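Local coordinates for uncharacterized protein (Sinorhizobium meliloti, PDB 4DNH) that is of unknown function but folds as a TIM barrel and probably belongs to the dihydrodipicolinate synthase family, at residues A[243-257]-A[266-278]. Sequence-based numbering, arbitrary orientation.
With GOL (glycerol), chain B.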
ATOM      1  N   ARG A 243     -11.158  10.979 -11.646  1.00 62.77           N
ATOM      2  CA  ARG A 243     -10.292  10.609 -12.765  1.00 60.46           C
ATOM      3  C   ARG A 243     -10.747  11.171 -14.125  1.00 65.78           C
ATOM      4  O   ARG A 243      -9.978  11.174 -15.088  1.00 69.65           O
ATOM      5  CB  ARG A 243     -10.098   9.093 -12.824  1.00 54.85           C
ATOM      6  CG  ARG A 243     -11.330   8.299 -13.205  1.00 51.99           C
ATOM      7  CD  ARG A 243     -10.978   6.832 -13.325  1.00 49.10           C
ATOM      8  NE  ARG A 243     -12.151   6.056 -13.694  1.00 50.19           N
ATOM      9  CZ  ARG A 243     -12.241   4.727 -13.645  1.00 49.72           C
ATOM     10  NH1 ARG A 243     -11.218   3.987 -13.236  1.00 46.13           N
ATOM     11  NH2 ARG A 243     -13.377   4.136 -14.001  1.00 51.94           N
ATOM     12  N   ARG A 244     -11.987  11.651 -14.184  1.00 69.04           N
ATOM     13  CA  ARG A 244     -12.560  12.254 -15.399  1.00 71.33           C
ATOM     14  C   ARG A 244     -12.263  13.755 -15.498  1.00 74.72           C
ATOM     15  O   ARG A 244     -12.281  14.327 -16.594  1.00 77.11           O
ATOM     16  CB  ARG A 244     -14.068  11.983 -15.479  1.00 67.99           C
ATOM     17  CG  ARG A 244     -14.412  10.511 -15.697  1.00 66.30           C
ATOM     18  CD  ARG A 244     -15.882  10.189 -15.404  1.00 66.73           C
ATOM     19  NE  ARG A 244     -16.172   8.773 -15.654  1.00 64.45           N
ATOM     20  CZ  ARG A 244     -17.386   8.241 -15.760  1.00 63.63           C
ATOM     21  NH1 ARG A 244     -18.476   8.992 -15.652  1.00 66.25           N
ATOM     22  NH2 ARG A 244     -17.510   6.944 -15.991  1.00 61.79           N
ATOM     23  N   GLN A 245     -11.970  14.370 -14.353  1.00 74.39           N
ATOM     24  CA  GLN A 245     -11.658  15.797 -14.268  1.00 75.45           C
ATOM     25  C   GLN A 245     -10.156  16.066 -14.219  1.00 73.89           C
ATOM     26  O   GLN A 245      -9.736  17.221 -14.154  1.00 74.77           O
ATOM     27  CB  GLN A 245     -12.314  16.419 -13.033  1.00 75.90           C
ATOM     28  CG  GLN A 245     -13.810  16.204 -12.929  1.00 79.09           C
ATOM     29  CD  GLN A 245     -14.456  17.151 -11.940  1.00 83.90           C
ATOM     30  OE1 GLN A 245     -14.987  16.727 -10.912  1.00 87.96           O
ATOM     31  NE2 GLN A 245     -14.402  18.446 -12.238  1.00 83.24           N
ATOM     32  N   LEU A 246      -9.361  14.998 -14.235  1.00 71.95           N
ATOM     33  CA  LEU A 246      -7.893  15.072 -14.206  1.00 69.86           C
ATOM     34  C   LEU A 246      -7.271  15.697 -15.475  1.00 73.23           C
ATOM     35  O   LEU A 246      -7.685  15.367 -16.587  1.00 74.33           O
ATOM     36  CB  LEU A 246      -7.325  13.663 -13.975  1.00 65.11           C
ATOM     37  CG  LEU A 246      -6.669  13.236 -12.646  1.00 59.85           C
ATOM     38  CD1 LEU A 246      -7.246  13.895 -11.403  1.00 58.59           C
ATOM     39  CD2 LEU A 246      -6.703  11.721 -12.510  1.00 57.38           C
ATOM     40  N   PRO A 247      -6.264  16.587 -15.312  1.00 75.32           N
ATOM     41  CA  PRO A 247      -5.553  17.215 -16.451  1.00 75.64           C
ATOM     42  C   PRO A 247      -4.792  16.221 -17.324  1.00 75.07           C
ATOM     43  O   PRO A 247      -4.429  15.146 -16.859  1.00 72.72           O
ATOM     44  CB  PRO A 247      -4.538  18.149 -15.773  1.00 76.40           C
ATOM     45  CG  PRO A 247      -5.000  18.301 -14.359  1.00 77.09           C
ATOM     46  CD  PRO A 247      -5.715  17.027 -14.013  1.00 75.17           C
ATOM     47  N   LYS A 248      -4.540  16.595 -18.575  1.00 81.87           N
ATOM     48  CA  LYS A 248      -3.711  15.806 -19.506  1.00 85.75           C
ATOM     49  C   LYS A 248      -2.366  15.348 -18.885  1.00 81.74           C
ATOM     50  O   LYS A 248      -1.593  16.163 -18.377  1.00 81.21           O
ATOM     51  CB  LYS A 248      -3.527  16.596 -20.820  1.00 94.28           C
ATOM     52  CG  LYS A 248      -2.176  16.494 -21.527  1.00104.62           C
ATOM     53  CD  LYS A 248      -2.064  15.279 -22.438  1.00109.96           C
ATOM     54  CE  LYS A 248      -0.681  15.200 -23.070  1.00110.28           C
ATOM     55  NZ  LYS A 248      -0.492  13.918 -23.802  1.00110.54           N
ATOM     56  N   GLY A 249      -2.120  14.037 -18.898  1.00 77.78           N
ATOM     57  CA  GLY A 249      -0.848  13.473 -18.411  1.00 73.76           C
ATOM     58  C   GLY A 249      -0.664  13.377 -16.900  1.00 69.88           C
ATOM     59  O   GLY A 249       0.454  13.185 -16.402  1.00 67.83           O
ATOM     60  N   VAL A 250      -1.760  13.519 -16.165  1.00 68.56           N
ATOM     61  CA  VAL A 250      -1.757  13.313 -14.723  1.00 64.15           C
ATOM     62  C   VAL A 250      -2.503  11.998 -14.483  1.00 62.61           C
ATOM     63  O   VAL A 250      -3.716  11.933 -14.679  1.00 64.13           O
ATOM     64  CB  VAL A 250      -2.404  14.512 -13.974  1.00 61.70           C
ATOM     65  CG1 VAL A 250      -2.570  14.209 -12.495  1.00 59.37           C
ATOM     66  CG2 VAL A 250      -1.575  15.779 -14.151  1.00 61.53           C
ATOM     67  N   ARG A 251      -1.779  10.944 -14.097  1.00 59.86           N
ATOM     68  CA  ARG A 251      -2.398   9.623 -13.905  1.00 58.42           C
ATOM     69  C   ARG A 251      -3.244   9.488 -12.620  1.00 56.62           C
ATOM     70  O   ARG A 251      -2.996  10.171 -11.622  1.00 55.98           O
ATOM     71  CB  ARG A 251      -1.339   8.535 -13.904  1.00 55.49           C
ATOM     72  CG  ARG A 251      -0.547   8.368 -15.182  1.00 54.00           C
ATOM     73  CD  ARG A 251       0.508   7.294 -14.943  1.00 53.31           C
ATOM     74  NE  ARG A 251       1.262   6.924 -16.143  1.00 55.95           N
ATOM     75  CZ  ARG A 251       0.790   6.197 -17.159  1.00 55.39           C
ATOM     76  NH1 ARG A 251      -0.470   5.746 -17.172  1.00 52.69           N
ATOM     77  NH2 ARG A 251       1.597   5.932 -18.181  1.00 56.86           N
HETATM   78  N   MSE A 252      -4.240   8.602 -12.659  1.00 56.09           N
HETATM   79  CA  MSE A 252      -5.021   8.238 -11.465  1.00 55.04           C
HETATM   80  C   MSE A 252      -4.518   6.909 -10.976  1.00 54.40           C
HETATM   81  O   MSE A 252      -4.692   5.875 -11.639  1.00 55.86           O
HETATM   82  CB  MSE A 252      -6.513   8.164 -11.793  1.00 56.91           C
HETATM   83  CG  MSE A 252      -7.406   7.599 -10.680  1.00 62.30           C
HETATM   84 SE   MSE A 252      -7.357   8.644  -8.998  1.00 75.57          SE
HETATM   85  CE  MSE A 252      -8.601  10.096  -9.473  1.00 72.83           C
ATOM     86  N   TYR A 253      -3.858   6.914  -9.824  1.00 51.15           N
ATOM     87  CA  TYR A 253      -3.426   5.658  -9.229  1.00 48.90           C
ATOM     88  C   TYR A 253      -4.473   5.244  -8.207  1.00 49.23           C
ATOM     89  O   TYR A 253      -4.719   5.973  -7.236  1.00 50.24           O
ATOM     90  CB  TYR A 253      -2.051   5.791  -8.573  1.00 47.35           C
ATOM     91  CG  TYR A 253      -0.882   5.948  -9.549  1.00 47.76           C
ATOM     92  CD1 TYR A 253      -0.340   4.840 -10.205  1.00 45.21           C
ATOM     93  CD2 TYR A 253      -0.303   7.203  -9.786  1.00 47.99           C
ATOM     94  CE1 TYR A 253       0.723   4.976 -11.077  1.00 46.49           C
ATOM     95  CE2 TYR A 253       0.762   7.347 -10.656  1.00 48.66           C
ATOM     96  CZ  TYR A 253       1.272   6.231 -11.301  1.00 48.15           C
ATOM     97  OH  TYR A 253       2.325   6.361 -12.178  1.00 47.45           O
ATOM     98  N   THR A 254      -5.101   4.089  -8.421  1.00 47.11           N
ATOM     99  CA  THR A 254      -6.087   3.618  -7.462  1.00 46.38           C
ATOM    100  C   THR A 254      -5.450   3.160  -6.135  1.00 45.03           C
ATOM    101  O   THR A 254      -4.397   2.538  -6.118  1.00 43.76           O
ATOM    102  CB  THR A 254      -7.090   2.589  -8.044  1.00 46.07           C
ATOM    103  OG1 THR A 254      -8.219   2.524  -7.168  1.00 50.36           O
ATOM    104  CG2 THR A 254      -6.497   1.194  -8.197  1.00 43.35           C
ATOM    105  N   GLY A 255      -6.085   3.531  -5.034  1.00 46.46           N
ATOM    106  CA  GLY A 255      -5.600   3.206  -3.710  1.00 44.91           C
ATOM    107  C   GLY A 255      -6.713   2.452  -3.050  1.00 45.17           C
ATOM    108  O   GLY A 255      -6.633   2.097  -1.882  1.00 45.70           O
ATOM    109  N   ASP A 256      -7.744   2.196  -3.845  1.00 46.51           N
ATOM    110  CA  ASP A 256      -8.964   1.555  -3.403  1.00 47.59           C
ATOM    111  C   ASP A 256      -8.801   0.038  -3.427  1.00 47.12           C
ATOM    112  O   ASP A 256      -9.020  -0.607  -4.460  1.00 49.23           O
ATOM    113  CB  ASP A 256     -10.113   2.007  -4.311  1.00 49.75           C
ATOM    114  CG  ASP A 256     -11.479   1.688  -3.751  1.00 49.25           C
ATOM    115  OD1 ASP A 256     -11.647   0.590  -3.190  1.00 46.28           O
ATOM    116  OD2 ASP A 256     -12.397   2.536  -3.900  1.00 52.63           O
ATOM    117  N   ASP A 257      -8.427  -0.527  -2.281  1.00 44.21           N
ATOM    118  CA  ASP A 257      -8.279  -1.983  -2.146  1.00 44.39           C
ATOM    119  C   ASP A 257      -9.610  -2.753  -2.075  1.00 44.95           C
ATOM    120  O   ASP A 257      -9.610  -3.985  -1.990  1.00 45.57           O
ATOM    121  CB  ASP A 257      -7.408  -2.322  -0.927  1.00 44.08           C
ATOM    122  CG  ASP A 257      -6.019  -1.661  -0.976  1.00 41.79           C
ATOM    123  OD1 ASP A 257      -5.110  -2.205  -1.645  1.00 41.92           O
ATOM    124  OD2 ASP A 257      -5.833  -0.611  -0.320  1.00 39.18           O
ATOM    125  N   GLY A 266     -11.475  -0.164 -15.758  1.00 63.49           N
ATOM    126  CA  GLY A 266     -12.069   1.103 -16.188  1.00 63.62           C
ATOM    127  C   GLY A 266     -13.434   1.009 -16.850  1.00 63.73           C
ATOM    128  O   GLY A 266     -14.011  -0.070 -16.994  1.00 62.17           O
ATOM    129  N   ASP A 267     -13.950   2.167 -17.245  1.00 65.70           N
ATOM    130  CA  ASP A 267     -15.223   2.253 -17.935  1.00 68.86           C
ATOM    131  C   ASP A 267     -15.053   2.771 -19.358  1.00 74.16           C
ATOM    132  O   ASP A 267     -13.938   2.819 -19.886  1.00 73.38           O
ATOM    133  CB  ASP A 267     -16.224   3.117 -17.146  1.00 68.28           C
ATOM    134  CG  ASP A 267     -15.571   4.304 -16.427  1.00 66.49           C
ATOM    135  OD1 ASP A 267     -14.696   4.989 -17.015  1.00 66.36           O
ATOM    136  OD2 ASP A 267     -15.965   4.557 -15.261  1.00 65.23           O
ATOM    137  N   GLU A 268     -16.175   3.152 -19.961  1.00 78.44           N
ATOM    138  CA  GLU A 268     -16.221   3.728 -21.295  1.00 86.81           C
ATOM    139  C   GLU A 268     -15.632   5.148 -21.376  1.00 86.22           C
ATOM    140  O   GLU A 268     -15.603   5.741 -22.459  1.00 89.90           O
ATOM    141  CB  GLU A 268     -17.673   3.723 -21.805  1.00100.10           C
ATOM    142  CG  GLU A 268     -18.231   2.326 -22.071  1.00112.63           C
ATOM    143  CD  GLU A 268     -19.733   2.299 -22.315  1.00124.84           C
ATOM    144  OE1 GLU A 268     -20.240   3.111 -23.124  1.00133.66           O
ATOM    145  OE2 GLU A 268     -20.410   1.443 -21.703  1.00125.87           O
ATOM    146  N   GLU A 269     -15.173   5.689 -20.244  1.00 81.87           N
ATOM    147  CA  GLU A 269     -14.606   7.048 -20.195  1.00 80.29           C
ATOM    148  C   GLU A 269     -13.117   7.032 -19.867  1.00 76.44           C
ATOM    149  O   GLU A 269     -12.344   7.830 -20.398  1.00 76.56           O
ATOM    150  CB  GLU A 269     -15.358   7.934 -19.186  1.00 82.49           C
ATOM    151  CG  GLU A 269     -16.835   8.192 -19.507  1.00 85.78           C
ATOM    152  CD  GLU A 269     -17.060   9.237 -20.596  1.00 92.29           C
ATOM    153  OE1 GLU A 269     -16.078   9.786 -21.147  1.00 90.44           O
ATOM    154  OE2 GLU A 269     -18.239   9.518 -20.912  1.00100.64           O
ATOM    155  N   GLY A 270     -12.723   6.115 -18.992  1.00 72.76           N
ATOM    156  CA  GLY A 270     -11.323   5.986 -18.621  1.00 69.74           C
ATOM    157  C   GLY A 270     -11.038   4.777 -17.761  1.00 65.30           C
ATOM    158  O   GLY A 270     -11.933   4.024 -17.397  1.00 64.55           O
ATOM    159  N   HIS A 271      -9.769   4.587 -17.451  1.00 63.93           N
ATOM    160  CA  HIS A 271      -9.363   3.594 -16.477  1.00 62.07           C
ATOM    161  C   HIS A 271      -8.535   4.254 -15.414  1.00 60.63           C
ATOM    162  O   HIS A 271      -8.263   5.458 -15.495  1.00 60.97           O
ATOM    163  CB  HIS A 271      -8.624   2.434 -17.147  1.00 61.09           C
ATOM    164  CG  HIS A 271      -7.465   2.853 -18.026  1.00 63.74           C
ATOM    165  ND1 HIS A 271      -6.294   3.302 -17.525  1.00 62.83           N
ATOM    166  CD2 HIS A 271      -7.316   2.832 -19.420  1.00 67.42           C
ATOM    167  CE1 HIS A 271      -5.451   3.580 -18.542  1.00 65.50           C
ATOM    168  NE2 HIS A 271      -6.076   3.288 -19.700  1.00 66.74           N
ATOM    169  N   SER A 272      -8.158   3.501 -14.383  1.00 58.59           N
ATOM    170  CA  SER A 272      -7.091   3.972 -13.503  1.00 60.59           C
ATOM    171  C   SER A 272      -5.932   2.990 -13.401  1.00 59.65           C
ATOM    172  O   SER A 272      -6.093   1.787 -13.637  1.00 58.75           O
ATOM    173  CB  SER A 272      -7.588   4.428 -12.115  1.00 63.77           C
ATOM    174  OG  SER A 272      -8.706   3.705 -11.654  1.00 68.60           O
ATOM    175  N   ASP A 273      -4.760   3.540 -13.081  1.00 58.39           N
ATOM    176  CA  ASP A 273      -3.567   2.766 -12.776  1.00 54.51           C
ATOM    177  C   ASP A 273      -3.617   2.288 -11.313  1.00 52.78           C
ATOM    178  O   ASP A 273      -4.688   2.282 -10.707  1.00 55.99           O
ATOM    179  CB  ASP A 273      -2.322   3.598 -13.094  1.00 54.57           C
ATOM    180  CG  ASP A 273      -2.118   3.787 -14.596  1.00 55.97           C
ATOM    181  OD1 ASP A 273      -1.898   2.770 -15.293  1.00 55.53           O
ATOM    182  OD2 ASP A 273      -2.178   4.946 -15.077  1.00 56.86           O
ATOM    183  N   ALA A 274      -2.493   1.870 -10.743  1.00 49.16           N
ATOM    184  CA  ALA A 274      -2.545   1.186  -9.455  1.00 45.50           C
ATOM    185  C   ALA A 274      -1.361   1.443  -8.546  1.00 44.08           C
ATOM    186  O   ALA A 274      -0.216   1.397  -8.965  1.00 43.41           O
ATOM    187  CB  ALA A 274      -2.724  -0.309  -9.658  1.00 43.99           C
ATOM    188  N   LEU A 275      -1.666   1.713  -7.289  1.00 45.32           N
ATOM    189  CA  LEU A 275      -0.673   1.834  -6.238  1.00 44.37           C
ATOM    190  C   LEU A 275      -1.389   1.326  -4.983  1.00 43.83           C
ATOM    191  O   LEU A 275      -2.064   2.077  -4.257  1.00 43.14           O
ATOM    192  CB  LEU A 275      -0.215   3.285  -6.110  1.00 44.71           C
ATOM    193  CG  LEU A 275       1.094   3.582  -5.379  1.00 46.13           C
ATOM    194  CD1 LEU A 275       1.391   5.062  -5.563  1.00 48.42           C
ATOM    195  CD2 LEU A 275       1.006   3.216  -3.895  1.00 44.27           C
ATOM    196  N   LEU A 276      -1.239   0.027  -4.760  1.00 43.27           N
ATOM    197  CA  LEU A 276      -2.095  -0.713  -3.847  1.00 41.71           C
ATOM    198  C   LEU A 276      -1.311  -1.540  -2.843  1.00 41.04           C
ATOM    199  O   LEU A 276      -0.360  -2.242  -3.205  1.00 39.70           O
ATOM    200  CB  LEU A 276      -2.987  -1.661  -4.656  1.00 41.43           C
ATOM    201  CG  LEU A 276      -4.113  -1.035  -5.473  1.00 41.19           C
ATOM    202  CD1 LEU A 276      -4.576  -2.009  -6.547  1.00 41.29           C
ATOM    203  CD2 LEU A 276      -5.267  -0.641  -4.569  1.00 40.71           C
ATOM    204  N   GLY A 277      -1.737  -1.482  -1.582  1.00 41.09           N
ATOM    205  CA  GLY A 277      -1.250  -2.408  -0.562  1.00 38.28           C
ATOM    206  C   GLY A 277      -1.705  -3.840  -0.832  1.00 38.87           C
ATOM    207  O   GLY A 277      -1.010  -4.777  -0.465  1.00 39.78           O
ATOM    208  N   ILE A 278      -2.858  -4.023  -1.483  1.00 38.01           N
ATOM    209  CA  ILE A 278      -3.313  -5.383  -1.798  1.00 38.82           C
ATOM    210  C   ILE A 278      -2.399  -6.073  -2.831  1.00 41.52           C
ATOM    211  O   ILE A 278      -2.234  -7.291  -2.806  1.00 46.24           O
ATOM    212  CB  ILE A 278      -4.827  -5.457  -2.181  1.00 38.92           C
ATOM    213  CG1 ILE A 278      -5.289  -6.906  -2.416  1.00 38.30           C
ATOM    214  CG2 ILE A 278      -5.141  -4.626  -3.420  1.00 41.74           C
ATOM    215  CD1 ILE A 278      -5.308  -7.774  -1.179  1.00 38.87           C
TER
HETATM  216  C1  GOL B 500      -3.699   2.903   1.951  1.00 42.66           C
HETATM  217  O1  GOL B 500      -2.769   3.784   1.318  1.00 43.89           O
HETATM  218  C2  GOL B 500      -4.207   1.907   0.920  1.00 42.58           C
HETATM  219  O2  GOL B 500      -4.764   2.612  -0.209  1.00 42.13           O
HETATM  220  C3  GOL B 500      -3.064   0.994   0.492  1.00 41.22           C
HETATM  221  O3  GOL B 500      -3.426   0.315  -0.718  1.00 41.63           O
HETATM  222  O   HOH W   1      -9.088   8.209 -16.154  1.00 49.70           O
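Thr254 and Asp273 lie where strands 251-254 and 273-276 pair in parallel, the buried and tightly packed part of this contact. Thr254 N donates to Asp273 O (2.9 Å, nearly straight), and the next rung runs from Leu275 N to Thr254 O. At the N-terminal end of the ladder, Asp273 N donates to Met252 O. Thr254 CG2 packs against Leu276 CD1, while its OG1 bonds to Glu239. On the other face of the sheet, Tyr253 CB meets Leu275 CB at 4.0 Å, and the phenol OH reaches Asp227. Asp273 OD2 takes Arg251 NH1 on its syn side, but tilted well out of the carboxylate plane, in a 2.8 Å salt bridge; Val36 N holds OD1. Past the strands, Asp257 OD1 accepts from Ile278 N at 2.9 Å, from above the carboxylate plane.

The N-terminal side is looser and partly open to solvent. Arg243 NH2 and Arg244 NH2 both form salt bridges with Asp267 OD2, each at 2.9 Å, though the hydrogen bonds are weak. The Arg243 guanidinium stands almost perpendicular to the carboxylate (86°). Extended from CG to NE, the Arg243 chain also brings NH1 to Ser272 OG (3.0 Å), near the guanidinium plane. Glu239 also bonds to this hydroxyl, and NH1 to Leu263 O. A lysine in its place, with one nitrogen for two, is unlikely to hold both Asp267 and Ser272. Glu269 CG covers one face of the Arg244 guanidinium.

At the C-terminal ends of the strands, Asp257 OD2 and Gly277 N both bond to glycerol O3, probably from crystallisation. Helix 260-265 links the two strands in a beta-alpha-beta crossover, the seventh and eighth strands of a TIM barrel. TIM-barrel enzymes carry their active sites at this end; a site here is only inferred.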